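Radical SAM domain protein (Methanothrix thermoacetophila, PDB 6Y1X) probably acts as a radical SAM carbide synthase of the NifB family, building an iron-sulfur precursor on the way to the iron-molybdenum cofactor of nitrogenase. Local coordinates at residues P38-K43 / G240-N245; V73-P78 / N160-L165; V107-A110 / E114-A117; L145-I150 / L197-K202; I176-I181 / P251-A256. All blocks are in the same frame, centred on the assembly; numbering follows the deposited sequence.

Contact 1: residues P38-K43 / G240-N245; sequences PCFSEK and GVFIHN. With SF4 (iron/sulfur cluster), chain C.
The rings of Phe40 and Phe242 approach edge first. Phe242 CD2 lies in the plane of the Phe40 ring, at its rim and 4.0 Å from Phe40 CD2, while the rim of Phe242 is taken up by the carbonyl oxygen Phe40 O, 3.5 Å from Phe242 CE2. Ile243 CG2 comes up obliquely, 4.1 Å from Phe40 CD2, and His37 adds a further ring against Phe40. This is one margin of the radical SAM fold, an incomplete parallel barrel: strand 243-248 is the last in its six-stranded sheet, and the N-terminal loop 38-41 packs against the start of it. Phe242, just ahead of that strand, and Ile243, its first residue, receive the Phe40 ring. With CG anti to its carbonyl carbon (chi1 -69°), Phe40 swings its ring in between the strand and the cluster, and Phe40 CE1 comes within 3.8 Å of the cluster sulfur S3. The carbonyl oxygens Cys39 O and Phe40 O are buried here without a hydrogen-bond partner in the model. Just before the aromatic residue in the chain, Cys39 SG binds iron FE2 of the chain C cluster at 2.3 Å.

Contact 2: residues V73-P78 / N160-L165; sequences VNESRP and NITVTL. With SF4 (iron/sulfur cluster), chain C; SF4 (iron/sulfur cluster), chain D.
Glu75 and Thr162 reach toward each other from opposite sides of the contact, beside the chain C cluster. The glutamate chi1 of -145° lies off the staggered positions and the chain is bent at chi2 (71°), which carries OE2 onto iron FE1, with Glu75 OE2 2.2 Å from the metal. That same oxygen rests on a methyl group, Thr162 CG2, at 3.4 Å. Thr162 holds its methyl toward the carboxylate and its hydroxyl toward the cluster: Thr162 OG1 is 3.4 Å from sulfur S3 and is hydrogen-bonded to Lys215 NZ. Asn74, the residue before Glu75, crosses Thr164 at a slant, its CG anti to the carbonyl carbon (chi1 -67°). The hydroxyl Thr164 OG1 sits 3.3 Å from Asn74 CB, and the methyl Thr164 CG2 lies over the face of the amide, 3.6 Å from Asn74 ND2. Tyr65 OH is hydrogen-bonded to Asn74 OD1, and Asn74 ND2 comes to 3.8 Å from sulfur S1 of the chain D cluster. Cutting Asn74 back to an alanine would probably leave Tyr65 OH without this mate and open a gap between Thr164 and the second cluster. Strand 160-164 runs between strands 136-141 and 213-220; Thr162 and Thr164 face the loop 73-78 inside the barrel, while Ile161 and Val163 pack outward on helix 189-209.

Contact 3: residues V107-A110 / E114-A117; sequences VAVA and EPLA. With SF4 (iron/sulfur cluster), chain C.
Beside the place where Pro115 meets Val109, the carboxylate oxygen Glu114 OE2 is gripped twice. The backbone Leu116 N points at it from 3.1 Å (152° at the hydrogen), 49° out of the carboxylate plane, and Thr141 OG1 supplies a second hydrogen bond. The other oxygen, Glu114 OE1, is bonded to the backbone N of Asn142, so both ends of the carboxylate are tied and its rotation is fixed. The bend at chi2 (51°) folds the glutamate back over its own short 3-10 turn, where Ala117 N is bonded to Glu114 O at 3.0 Å. The ring of Pro115, in this turn, packs on the end of strand 104-109. Pro115 CG lies 3.4 Å from the carbonyl Val109 O and 3.7 Å from Ala110 CA. At the next ring atom, Pro115 CB is 3.9 Å from Val109 CG1, the valine branch and the ring lying alongside and pointing opposite ways. Ala108 in the strand and Ala110 just beyond it bring their methyl groups to the chain C cluster, with Ala108 CB 3.7 Å from sulfur S1 and Ala110 CB 3.9 Å from S2. The Gly-Pro-Gly-Glu run that ends at Glu114, in the turn after the second strand of the sheet, probably corresponds to the GGE motif of radical SAM enzymes, which in relatives helps to hold the methionine end of S-adenosylmethionine.

Contact 4: residues L145-I150 / L197-K202; sequences LLPDRI and LDNQLK
With CG anti to its carbonyl carbon (chi1 -84°), Asn199 sends its amide past the Pro147 ring, and Asn199 ND2 is hydrogen-bonded to Leu144 O, just ahead of the opposing helix; CB, placed by the backbone, rests on the ring. The helix backbone likewise presents Lys202 CB to the same ring, and a similar chi1 (-70°) starts the rest of the lysine chain away from it. Two outer helices of the radical SAM barrel, 146-156 and 189-209, are joined in this way. Pro147 stands in the first turn of helix 146-156, after Leu145 at the N-cap, where the lack of a backbone N-H costs nothing. Its ring packs through CG and CD against the backbone of the longer helix at Asn199, and through CG against Lys202. Pro147 CG is 4.0 Å from Asn199 CB and 4.1 Å from Lys202 CB. Tighter still, the carbonyl Asn199 O lies 3.1 Å from Pro147 CG and 3.3 Å from Pro147 CD.

Contact 5: residues I176-I181 / P251-A256; sequences IYDYVI and PQYKFA. With SO4 (sulfate ion), chain F.
Lys254 runs out straight toward Asp178. From CB, with CG anti to the carbonyl carbon, its CG passes over the centre of the Tyr253 ring, 3.8 Å above the plane. Lys254 CD is 3.6 Å from Asp178 OD1, and CE nears a sulfate ion, probably from the crystallisation liquor. At the tip, Lys254 NZ forms a salt bridge with Asp178 OD1 at 2.9 Å, from 38° above the carboxylate plane, and hydrogen-bonds sulfate O1 at 2.6 Å. Lys64 holds both too. The other oxygen, Asp178 OD2, receives Tyr253 OH at 2.6 Å, nearly in line with its C-O bond, ring and carboxylate planes 76° apart. Putting an alanine at Asp178 would probably deprive Lys254 and Lys64 of the carboxylate they share besides the sulfate, and Tyr253 OH of its acceptor. Phe255 CZ is 4.1 Å from Ile176 CA. Asp178 marks a corner in strand 177-182, between strands 61-63 and 185-188 of an antiparallel sheet; loop 251-256 closes over it near cluster ligands Cys63 and Cys66.

In the fold
Contacts 1, 2 and 3 are buried and surround the chain C cluster, reaching the same parallel sheet at its last strand, a middle strand and the second strand. Contact 2 touches both others, through Asn160 at Phe40 and through Glu75 at Ala110, and also reaches the chain D cluster. Contacts 1 and 2 each supply an iron ligand, a cysteine and a glutamate; contact 3 lines the cluster with alanine methyls. Contacts 4 and 5 are partly buried and nearer the surface. Contact 4, proline packing between outer helices, meets the back of strand 160-164 and, through Leu145 and Leu146, Leu116 of contact 3. Contact 5, about 26 Å from contact 1 between centres, relies on charge and hydrogen bonds.

Contact 1: residues P38-K43 / G240-N245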
# COMPACT_ATOMS: atom_id res chain seq x y z
N PRO A 38 -6.00 1.75 -12.90
CA PRO A 38 -5.02 2.78 -13.28
C PRO A 38 -3.66 2.61 -12.63
O PRO A 38 -2.66 3.06 -13.20
CB PRO A 38 -5.69 4.09 -12.83
CG PRO A 38 -7.10 3.75 -12.47
CD PRO A 38 -7.15 2.30 -12.17
N CYS A 39 -3.59 1.96 -11.47
CA CYS A 39 -2.32 1.80 -10.76
C CYS A 39 -1.57 0.54 -11.16
O CYS A 39 -0.41 0.38 -10.78
CB CYS A 39 -2.56 1.80 -9.25
SG CYS A 39 -3.62 3.15 -8.67
N PHE A 40 -2.19 -0.35 -11.94
CA PHE A 40 -1.55 -1.58 -12.37
C PHE A 40 -1.33 -1.64 -13.88
O PHE A 40 -0.71 -2.60 -14.36
CB PHE A 40 -2.37 -2.80 -11.93
CG PHE A 40 -2.36 -3.02 -10.44
CD1 PHE A 40 -3.06 -2.18 -9.59
CD2 PHE A 40 -1.64 -4.07 -9.89
CE1 PHE A 40 -3.05 -2.38 -8.22
CE2 PHE A 40 -1.63 -4.28 -8.52
CZ PHE A 40 -2.34 -3.43 -7.68
N SER A 41 -1.82 -0.65 -14.63
CA SER A 41 -1.64 -0.61 -16.07
C SER A 41 -1.35 0.82 -16.48
O SER A 41 -2.04 1.75 -16.06
CB SER A 41 -2.89 -1.13 -16.80
OG SER A 41 -2.73 -1.07 -18.20
N GLU A 42 -0.30 1.00 -17.30
CA GLU A 42 0.01 2.33 -17.82
C GLU A 42 -1.12 2.87 -18.68
O GLU A 42 -1.45 4.06 -18.61
CB GLU A 42 1.32 2.28 -18.61
CG GLU A 42 2.22 3.48 -18.37
CD GLU A 42 3.67 3.22 -18.74
OE1 GLU A 42 4.39 4.20 -19.04
OE2 GLU A 42 4.08 2.05 -18.74
N LYS A 43 -1.73 2.01 -19.51
CA LYS A 43 -2.84 2.45 -20.34
C LYS A 43 -4.05 2.84 -19.50
O LYS A 43 -4.75 3.81 -19.81
CB LYS A 43 -3.22 1.35 -21.34
CG LYS A 43 -2.11 0.98 -22.30
N GLY A 240 6.45 -13.56 -6.89
CA GLY A 240 5.28 -13.42 -7.73
C GLY A 240 4.56 -12.09 -7.65
O GLY A 240 3.42 -12.00 -8.12
N VAL A 241 5.19 -11.06 -7.09
CA VAL A 241 4.62 -9.72 -7.14
C VAL A 241 4.52 -9.26 -8.59
O VAL A 241 5.39 -9.56 -9.42
CB VAL A 241 5.46 -8.77 -6.28
CG1 VAL A 241 5.05 -7.32 -6.51
CG2 VAL A 241 5.28 -9.13 -4.81
N PHE A 242 3.45 -8.54 -8.90
CA PHE A 242 3.20 -8.19 -10.29
C PHE A 242 3.93 -6.92 -10.71
O PHE A 242 4.49 -6.86 -11.81
CB PHE A 242 1.69 -8.02 -10.52
CG PHE A 242 1.35 -7.51 -11.89
CD1 PHE A 242 1.47 -8.32 -13.00
CD2 PHE A 242 0.93 -6.20 -12.06
CE1 PHE A 242 1.16 -7.84 -14.26
CE2 PHE A 242 0.62 -5.72 -13.32
CZ PHE A 242 0.74 -6.54 -14.42
N ILE A 243 3.97 -5.90 -9.85
CA ILE A 243 4.54 -4.62 -10.24
C ILE A 243 5.15 -3.95 -9.01
O ILE A 243 4.70 -4.16 -7.88
CB ILE A 243 3.48 -3.73 -10.93
CG1 ILE A 243 4.12 -2.50 -11.58
CG2 ILE A 243 2.37 -3.35 -9.96
CD1 ILE A 243 3.17 -1.71 -12.45
N HIS A 244 6.16 -3.13 -9.24
CA HIS A 244 6.93 -2.48 -8.19
C HIS A 244 6.87 -0.97 -8.40
O HIS A 244 7.13 -0.49 -9.51
CB HIS A 244 8.39 -2.95 -8.25
CG HIS A 244 9.21 -2.55 -7.06
ND1 HIS A 244 10.58 -2.56 -7.08
CD2 HIS A 244 8.85 -2.18 -5.80
CE1 HIS A 244 11.04 -2.19 -5.89
NE2 HIS A 244 10.01 -1.96 -5.10
N ASN A 245 6.55 -0.24 -7.35
CA ASN A 245 6.40 1.21 -7.42
C ASN A 245 7.41 1.84 -6.46
O ASN A 245 7.19 1.88 -5.25
CB ASN A 245 4.97 1.62 -7.08
CG ASN A 245 4.80 3.12 -7.00
OD1 ASN A 245 5.50 3.88 -7.66
ND2 ASN A 245 3.85 3.56 -6.18
FE1 SF4 C . -3.09 2.06 -4.13
FE2 SF4 C . -4.24 2.57 -6.54
FE3 SF4 C . -5.48 3.29 -4.23
FE4 SF4 C . -5.29 0.63 -4.92
S1 SF4 C . -6.47 2.27 -6.03
S2 SF4 C . -4.92 1.54 -2.84
S3 SF4 C . -3.22 0.60 -5.91
S4 SF4 C . -3.49 4.13 -5.03

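Contact 2: residues V73-P78 / N160-L165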
# COMPACT_ATOMS: atom_id res chain seq x y z
N VAL A 73 1.06 8.38 3.98
CA VAL A 73 1.82 8.90 2.85
C VAL A 73 2.36 7.81 1.94
O VAL A 73 2.87 8.11 0.86
CB VAL A 73 2.94 9.81 3.41
CG1 VAL A 73 3.94 8.99 4.22
CG2 VAL A 73 3.61 10.64 2.31
N ASN A 74 2.23 6.54 2.33
CA ASN A 74 2.62 5.47 1.40
C ASN A 74 1.70 5.44 0.19
O ASN A 74 2.14 5.04 -0.90
CB ASN A 74 2.59 4.11 2.10
CG ASN A 74 3.66 3.98 3.17
OD1 ASN A 74 4.68 4.65 3.12
ND2 ASN A 74 3.42 3.10 4.13
N GLU A 75 0.45 5.85 0.34
CA GLU A 75 -0.53 5.72 -0.73
C GLU A 75 -1.27 7.03 -0.98
O GLU A 75 -2.33 7.03 -1.62
CB GLU A 75 -1.52 4.59 -0.43
CG GLU A 75 -1.95 3.84 -1.69
CD GLU A 75 -0.84 2.97 -2.26
OE1 GLU A 75 0.29 3.01 -1.73
OE2 GLU A 75 -1.08 2.25 -3.24
N SER A 76 -0.73 8.15 -0.50
CA SER A 76 -1.36 9.45 -0.67
C SER A 76 -0.29 10.50 -0.89
O SER A 76 0.84 10.36 -0.43
CB SER A 76 -2.20 9.83 0.57
OG SER A 76 -2.73 11.14 0.45
N ARG A 77 -0.66 11.56 -1.60
CA ARG A 77 0.18 12.74 -1.66
C ARG A 77 0.34 13.32 -0.26
O ARG A 77 -0.54 13.14 0.59
CB ARG A 77 -0.41 13.77 -2.63
CG ARG A 77 -1.80 14.24 -2.27
CD ARG A 77 -2.51 14.81 -3.49
NE ARG A 77 -3.76 15.48 -3.12
CZ ARG A 77 -4.87 14.85 -2.74
NH1 ARG A 77 -4.90 13.52 -2.68
NH2 ARG A 77 -5.95 15.55 -2.42
N PRO A 78 1.44 14.02 0.02
CA PRO A 78 1.72 14.39 1.41
C PRO A 78 0.81 15.50 1.91
O PRO A 78 0.29 16.31 1.14
CB PRO A 78 3.18 14.86 1.36
CG PRO A 78 3.37 15.33 -0.03
CD PRO A 78 2.50 14.45 -0.90
N ASN A 160 -6.88 -6.87 -5.73
CA ASN A 160 -5.64 -6.14 -5.92
C ASN A 160 -5.19 -5.63 -4.56
O ASN A 160 -6.00 -5.07 -3.82
CB ASN A 160 -5.82 -4.97 -6.89
CG ASN A 160 -6.17 -5.41 -8.30
OD1 ASN A 160 -7.25 -5.97 -8.54
ND2 ASN A 160 -5.27 -5.16 -9.24
N ILE A 161 -3.91 -5.81 -4.26
CA ILE A 161 -3.37 -5.48 -2.95
C ILE A 161 -2.04 -4.76 -3.14
O ILE A 161 -1.19 -5.21 -3.91
CB ILE A 161 -3.17 -6.73 -2.07
CG1 ILE A 161 -4.52 -7.37 -1.74
CG2 ILE A 161 -2.42 -6.38 -0.79
CD1 ILE A 161 -4.39 -8.69 -1.01
N THR A 162 -1.88 -3.63 -2.47
CA THR A 162 -0.61 -2.93 -2.43
C THR A 162 0.00 -3.11 -1.06
O THR A 162 -0.65 -2.84 -0.04
CB THR A 162 -0.79 -1.44 -2.74
OG1 THR A 162 -1.09 -1.27 -4.12
CG2 THR A 162 0.48 -0.67 -2.41
N VAL A 163 1.25 -3.56 -1.02
CA VAL A 163 2.00 -3.68 0.22
C VAL A 163 3.16 -2.72 0.12
O VAL A 163 3.88 -2.72 -0.88
CB VAL A 163 2.49 -5.12 0.47
CG1 VAL A 163 3.28 -5.20 1.76
CG2 VAL A 163 1.32 -6.10 0.45
N THR A 164 3.38 -1.92 1.16
CA THR A 164 4.56 -1.07 1.21
C THR A 164 5.68 -1.84 1.90
O THR A 164 5.60 -2.13 3.09
CB THR A 164 4.27 0.26 1.90
OG1 THR A 164 3.34 1.01 1.10
CG2 THR A 164 5.56 1.08 2.03
N LEU A 165 6.72 -2.15 1.14
CA LEU A 165 7.83 -2.98 1.60
C LEU A 165 9.10 -2.17 1.40
O LEU A 165 9.55 -1.97 0.26
CB LEU A 165 7.89 -4.30 0.84
CG LEU A 165 8.97 -5.30 1.25
CD1 LEU A 165 8.79 -5.72 2.70
CD2 LEU A 165 8.91 -6.52 0.35
FE1 SF4 C . -3.09 2.06 -4.13
FE2 SF4 C . -4.24 2.57 -6.54
FE3 SF4 C . -5.48 3.29 -4.23
FE4 SF4 C . -5.29 0.63 -4.92
S1 SF4 C . -6.47 2.27 -6.03
S2 SF4 C . -4.92 1.54 -2.84
S3 SF4 C . -3.22 0.60 -5.91
S4 SF4 C . -3.49 4.13 -5.03
FE1 SF4 D . 1.99 6.59 8.66
FE2 SF4 D . 3.38 4.35 8.10
FE3 SF4 D . 1.12 4.93 6.70
FE4 SF4 D . 0.97 4.15 9.31
S1 SF4 D . 1.71 2.87 7.55
S2 SF4 D . -0.18 5.89 8.34
S3 SF4 D . 2.85 5.12 10.20
S4 SF4 D . 3.07 6.14 6.68

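Contact 3: residues V107-A110 / E114-A117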
# COMPACT_ATOMS: atom_id res chain seq x y z
N VAL A 107 -12.45 0.94 -6.52
CA VAL A 107 -12.73 1.51 -5.21
C VAL A 107 -11.76 0.89 -4.22
O VAL A 107 -11.59 -0.33 -4.19
CB VAL A 107 -14.19 1.25 -4.78
CG1 VAL A 107 -14.39 1.60 -3.33
CG2 VAL A 107 -15.13 2.06 -5.65
N ALA A 108 -11.12 1.73 -3.41
CA ALA A 108 -10.03 1.26 -2.57
C ALA A 108 -10.13 1.89 -1.19
O ALA A 108 -10.73 2.95 -1.01
CB ALA A 108 -8.66 1.59 -3.19
N VAL A 109 -9.54 1.20 -0.23
CA VAL A 109 -9.29 1.76 1.09
C VAL A 109 -7.78 1.81 1.26
O VAL A 109 -7.10 0.78 1.13
CB VAL A 109 -9.96 0.95 2.21
CG1 VAL A 109 -9.63 1.54 3.58
CG2 VAL A 109 -11.47 0.87 1.98
N ALA A 110 -7.26 3.00 1.55
CA ALA A 110 -5.83 3.22 1.63
C ALA A 110 -5.44 4.10 2.80
O ALA A 110 -4.25 4.40 2.97
CB ALA A 110 -5.30 3.84 0.32
N GLU A 114 -3.86 2.57 8.60
CA GLU A 114 -3.56 1.27 8.03
C GLU A 114 -4.88 0.56 7.79
O GLU A 114 -5.59 0.26 8.75
CB GLU A 114 -2.69 0.45 8.99
CG GLU A 114 -2.66 -1.06 8.74
CD GLU A 114 -2.33 -1.44 7.30
OE1 GLU A 114 -1.57 -0.70 6.65
OE2 GLU A 114 -2.84 -2.48 6.82
N PRO A 115 -5.27 0.33 6.53
CA PRO A 115 -6.58 -0.28 6.26
C PRO A 115 -6.86 -1.56 7.04
O PRO A 115 -7.96 -1.72 7.57
CB PRO A 115 -6.54 -0.50 4.75
CG PRO A 115 -5.74 0.69 4.27
CD PRO A 115 -4.61 0.76 5.28
N LEU A 116 -5.89 -2.47 7.15
CA LEU A 116 -6.17 -3.75 7.79
C LEU A 116 -6.27 -3.66 9.31
O LEU A 116 -6.68 -4.64 9.93
CB LEU A 116 -5.11 -4.79 7.40
CG LEU A 116 -4.88 -5.04 5.91
CD1 LEU A 116 -3.88 -6.16 5.70
CD2 LEU A 116 -6.19 -5.37 5.23
N ALA A 117 -5.93 -2.52 9.91
CA ALA A 117 -6.02 -2.35 11.35
C ALA A 117 -7.37 -1.79 11.78
O ALA A 117 -7.55 -1.46 12.95
CB ALA A 117 -4.90 -1.43 11.85
FE1 SF4 C . -3.09 2.06 -4.13
FE2 SF4 C . -4.24 2.57 -6.54
FE3 SF4 C . -5.48 3.29 -4.23
FE4 SF4 C . -5.29 0.63 -4.92
S1 SF4 C . -6.47 2.27 -6.03
S2 SF4 C . -4.92 1.54 -2.84
S3 SF4 C . -3.22 0.60 -5.91
S4 SF4 C . -3.49 4.13 -5.03

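Contact 4: residues L145-I150 / L197-K202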
# COMPACT_ATOMS: atom_id res chain seq x y z
N LEU A 145 -0.61 -6.82 9.15
CA LEU A 145 -1.77 -7.67 9.39
C LEU A 145 -2.21 -8.45 8.15
O LEU A 145 -3.27 -9.08 8.18
CB LEU A 145 -2.94 -6.85 9.93
CG LEU A 145 -2.82 -6.41 11.39
CD1 LEU A 145 -3.94 -5.46 11.78
CD2 LEU A 145 -2.79 -7.64 12.30
N LEU A 146 -1.42 -8.42 7.08
CA LEU A 146 -1.81 -9.12 5.86
C LEU A 146 -1.96 -10.62 6.07
O LEU A 146 -2.96 -11.19 5.59
CB LEU A 146 -0.83 -8.80 4.73
CG LEU A 146 -1.23 -9.33 3.35
CD1 LEU A 146 -2.65 -8.91 3.03
CD2 LEU A 146 -0.28 -8.84 2.26
N PRO A 147 -1.05 -11.32 6.75
CA PRO A 147 -1.29 -12.76 6.98
C PRO A 147 -2.57 -13.02 7.75
O PRO A 147 -3.27 -14.00 7.45
CB PRO A 147 -0.06 -13.20 7.79
CG PRO A 147 0.97 -12.19 7.55
CD PRO A 147 0.27 -10.90 7.26
N ASP A 148 -2.89 -12.19 8.74
CA ASP A 148 -4.05 -12.43 9.58
C ASP A 148 -5.36 -12.10 8.88
O ASP A 148 -6.40 -12.68 9.21
CB ASP A 148 -3.95 -11.63 10.88
CG ASP A 148 -2.90 -12.18 11.83
OD1 ASP A 148 -2.40 -13.30 11.58
OD2 ASP A 148 -2.59 -11.50 12.83
N ARG A 149 -5.35 -11.19 7.90
CA ARG A 149 -6.59 -10.71 7.31
C ARG A 149 -6.74 -11.08 5.84
O ARG A 149 -7.77 -10.72 5.24
CB ARG A 149 -6.70 -9.19 7.45
CG ARG A 149 -6.75 -8.68 8.89
CD ARG A 149 -7.68 -9.49 9.79
NE ARG A 149 -9.09 -9.38 9.45
CZ ARG A 149 -9.94 -8.56 10.07
NH1 ARG A 149 -9.50 -7.77 11.04
NH2 ARG A 149 -11.21 -8.52 9.70
N ILE A 150 -5.77 -11.77 5.23
CA ILE A 150 -5.85 -12.06 3.80
C ILE A 150 -7.07 -12.91 3.50
O ILE A 150 -7.70 -12.77 2.44
CB ILE A 150 -4.55 -12.71 3.30
CG1 ILE A 150 -4.60 -12.96 1.79
CG2 ILE A 150 -4.26 -14.00 4.07
CD1 ILE A 150 -4.75 -11.70 0.97
N LEU A 197 8.69 -7.61 8.99
CA LEU A 197 9.14 -8.21 7.73
C LEU A 197 8.62 -9.63 7.55
O LEU A 197 8.22 -10.02 6.45
CB LEU A 197 10.67 -8.23 7.70
CG LEU A 197 11.31 -8.93 6.50
CD1 LEU A 197 10.83 -8.32 5.19
CD2 LEU A 197 12.83 -8.93 6.60
N ASP A 198 8.67 -10.44 8.61
CA ASP A 198 8.15 -11.80 8.51
C ASP A 198 6.67 -11.81 8.11
O ASP A 198 6.25 -12.64 7.31
CB ASP A 198 8.42 -12.56 9.80
CG ASP A 198 9.87 -13.02 9.90
OD1 ASP A 198 10.75 -12.19 10.24
OD2 ASP A 198 10.15 -14.20 9.61
N ASN A 199 5.88 -10.89 8.67
CA ASN A 199 4.47 -10.82 8.32
C ASN A 199 4.26 -10.31 6.90
O ASN A 199 3.42 -10.83 6.17
CB ASN A 199 3.72 -9.93 9.32
CG ASN A 199 3.29 -10.69 10.57
OD1 ASN A 199 3.74 -11.81 10.81
ND2 ASN A 199 2.43 -10.07 11.36
N GLN A 200 5.02 -9.28 6.49
CA GLN A 200 4.92 -8.79 5.11
C GLN A 200 5.19 -9.91 4.11
O GLN A 200 4.44 -10.09 3.15
CB GLN A 200 5.90 -7.64 4.88
CG GLN A 200 5.64 -6.38 5.68
CD GLN A 200 6.81 -5.41 5.61
OE1 GLN A 200 7.95 -5.77 5.89
NE2 GLN A 200 6.53 -4.16 5.25
N LEU A 201 6.25 -10.68 4.33
CA LEU A 201 6.59 -11.74 3.38
C LEU A 201 5.56 -12.85 3.39
O LEU A 201 5.15 -13.34 2.33
CB LEU A 201 7.98 -12.29 3.67
CG LEU A 201 9.13 -11.28 3.52
CD1 LEU A 201 10.46 -11.92 3.88
CD2 LEU A 201 9.16 -10.68 2.11
N LYS A 202 5.13 -13.29 4.58
CA LYS A 202 4.08 -14.31 4.65
C LYS A 202 2.79 -13.84 4.01
O LYS A 202 2.09 -14.61 3.35
CB LYS A 202 3.83 -14.72 6.11
CG LYS A 202 4.97 -15.51 6.75
CD LYS A 202 4.65 -15.84 8.20
CE LYS A 202 5.47 -17.03 8.70
NZ LYS A 202 6.94 -16.76 8.67

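Contact 5: residues I176-I181 / P251-A256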
# COMPACT_ATOMS: atom_id res chain seq x y z
N ILE A 176 13.87 2.32 9.77
CA ILE A 176 12.75 2.95 9.10
C ILE A 176 11.50 3.04 9.97
O ILE A 176 10.64 3.89 9.71
CB ILE A 176 12.43 2.20 7.78
CG1 ILE A 176 13.66 2.21 6.86
CG2 ILE A 176 11.26 2.80 7.02
CD1 ILE A 176 13.53 1.32 5.65
N TYR A 177 11.39 2.24 11.03
CA TYR A 177 10.19 2.18 11.86
C TYR A 177 10.51 2.46 13.32
O TYR A 177 11.47 1.91 13.87
CB TYR A 177 9.55 0.80 11.71
CG TYR A 177 9.23 0.51 10.27
CD1 TYR A 177 8.11 1.06 9.66
CD2 TYR A 177 10.09 -0.26 9.51
CE1 TYR A 177 7.84 0.80 8.32
CE2 TYR A 177 9.83 -0.52 8.18
CZ TYR A 177 8.70 0.01 7.59
OH TYR A 177 8.45 -0.24 6.26
N ASP A 178 9.70 3.31 13.95
CA ASP A 178 9.81 3.53 15.39
C ASP A 178 9.31 2.33 16.16
O ASP A 178 9.95 1.90 17.14
CB ASP A 178 9.01 4.76 15.81
CG ASP A 178 9.75 6.06 15.61
OD1 ASP A 178 10.93 6.04 15.22
OD2 ASP A 178 9.13 7.11 15.87
N TYR A 179 8.18 1.77 15.76
CA TYR A 179 7.57 0.67 16.49
C TYR A 179 6.54 -0.00 15.60
O TYR A 179 6.12 0.55 14.58
CB TYR A 179 6.92 1.15 17.80
CG TYR A 179 5.77 2.12 17.64
CD1 TYR A 179 4.50 1.68 17.26
CD2 TYR A 179 5.94 3.47 17.88
CE1 TYR A 179 3.45 2.56 17.11
CE2 TYR A 179 4.89 4.36 17.74
CZ TYR A 179 3.65 3.90 17.36
OH TYR A 179 2.60 4.78 17.21
N VAL A 180 6.13 -1.20 16.01
CA VAL A 180 4.98 -1.88 15.45
C VAL A 180 4.12 -2.35 16.61
O VAL A 180 4.63 -2.66 17.70
CB VAL A 180 5.36 -3.07 14.54
CG1 VAL A 180 6.38 -2.65 13.48
CG2 VAL A 180 5.89 -4.23 15.35
N ILE A 181 2.81 -2.37 16.39
CA ILE A 181 1.84 -2.87 17.36
C ILE A 181 1.24 -4.13 16.76
O ILE A 181 0.56 -4.06 15.73
CB ILE A 181 0.76 -1.84 17.68
CG1 ILE A 181 1.38 -0.52 18.14
CG2 ILE A 181 -0.20 -2.38 18.75
CD1 ILE A 181 0.40 0.64 18.15
N PRO A 251 10.57 14.01 2.64
CA PRO A 251 11.24 14.17 3.93
C PRO A 251 10.31 14.75 4.98
O PRO A 251 9.72 15.81 4.80
CB PRO A 251 12.41 15.12 3.61
CG PRO A 251 12.59 15.04 2.13
CD PRO A 251 11.22 14.78 1.56
N GLN A 252 10.19 14.04 6.11
CA GLN A 252 9.20 14.38 7.12
C GLN A 252 9.50 13.57 8.37
O GLN A 252 10.17 12.53 8.30
CB GLN A 252 7.77 14.08 6.61
CG GLN A 252 6.60 14.45 7.53
CD GLN A 252 6.62 15.89 8.02
OE1 GLN A 252 7.39 16.25 8.91
NE2 GLN A 252 5.80 16.73 7.41
N TYR A 253 9.02 14.05 9.51
CA TYR A 253 9.24 13.43 10.82
C TYR A 253 10.75 13.19 10.98
O TYR A 253 11.53 14.12 10.73
CB TYR A 253 8.36 12.19 10.94
CG TYR A 253 8.41 11.50 12.28
CD1 TYR A 253 8.61 12.23 13.45
CD2 TYR A 253 8.25 10.12 12.39
CE1 TYR A 253 8.64 11.60 14.69
CE2 TYR A 253 8.29 9.48 13.61
CZ TYR A 253 8.48 10.22 14.76
OH TYR A 253 8.53 9.59 15.97
N LYS A 254 11.20 12.00 11.36
CA LYS A 254 12.61 11.78 11.65
C LYS A 254 13.47 11.78 10.40
O LYS A 254 14.70 11.87 10.51
CB LYS A 254 12.80 10.47 12.42
CG LYS A 254 12.33 10.58 13.86
CD LYS A 254 12.37 9.24 14.57
CE LYS A 254 12.08 9.42 16.06
NZ LYS A 254 12.22 8.15 16.81
N PHE A 255 12.86 11.74 9.21
CA PHE A 255 13.60 11.82 7.97
C PHE A 255 13.49 13.21 7.34
O PHE A 255 13.77 13.38 6.15
CB PHE A 255 13.11 10.76 6.98
CG PHE A 255 13.45 9.34 7.37
CD1 PHE A 255 14.38 9.08 8.37
CD2 PHE A 255 12.85 8.27 6.73
CE1 PHE A 255 14.69 7.77 8.72
CE2 PHE A 255 13.17 6.96 7.07
CZ PHE A 255 14.08 6.71 8.07
N ALA A 256 13.07 14.21 8.13
CA ALA A 256 12.85 15.55 7.61
C ALA A 256 14.12 16.20 7.09
O ALA A 256 14.04 17.17 6.32
CB ALA A 256 12.24 16.44 8.69
S SO4 F . 15.67 7.34 16.45
O1 SO4 F . 14.58 7.15 17.40
O2 SO4 F . 15.21 7.07 15.09
O3 SO4 F . 16.14 8.72 16.54
O4 SO4 F . 16.77 6.43 16.78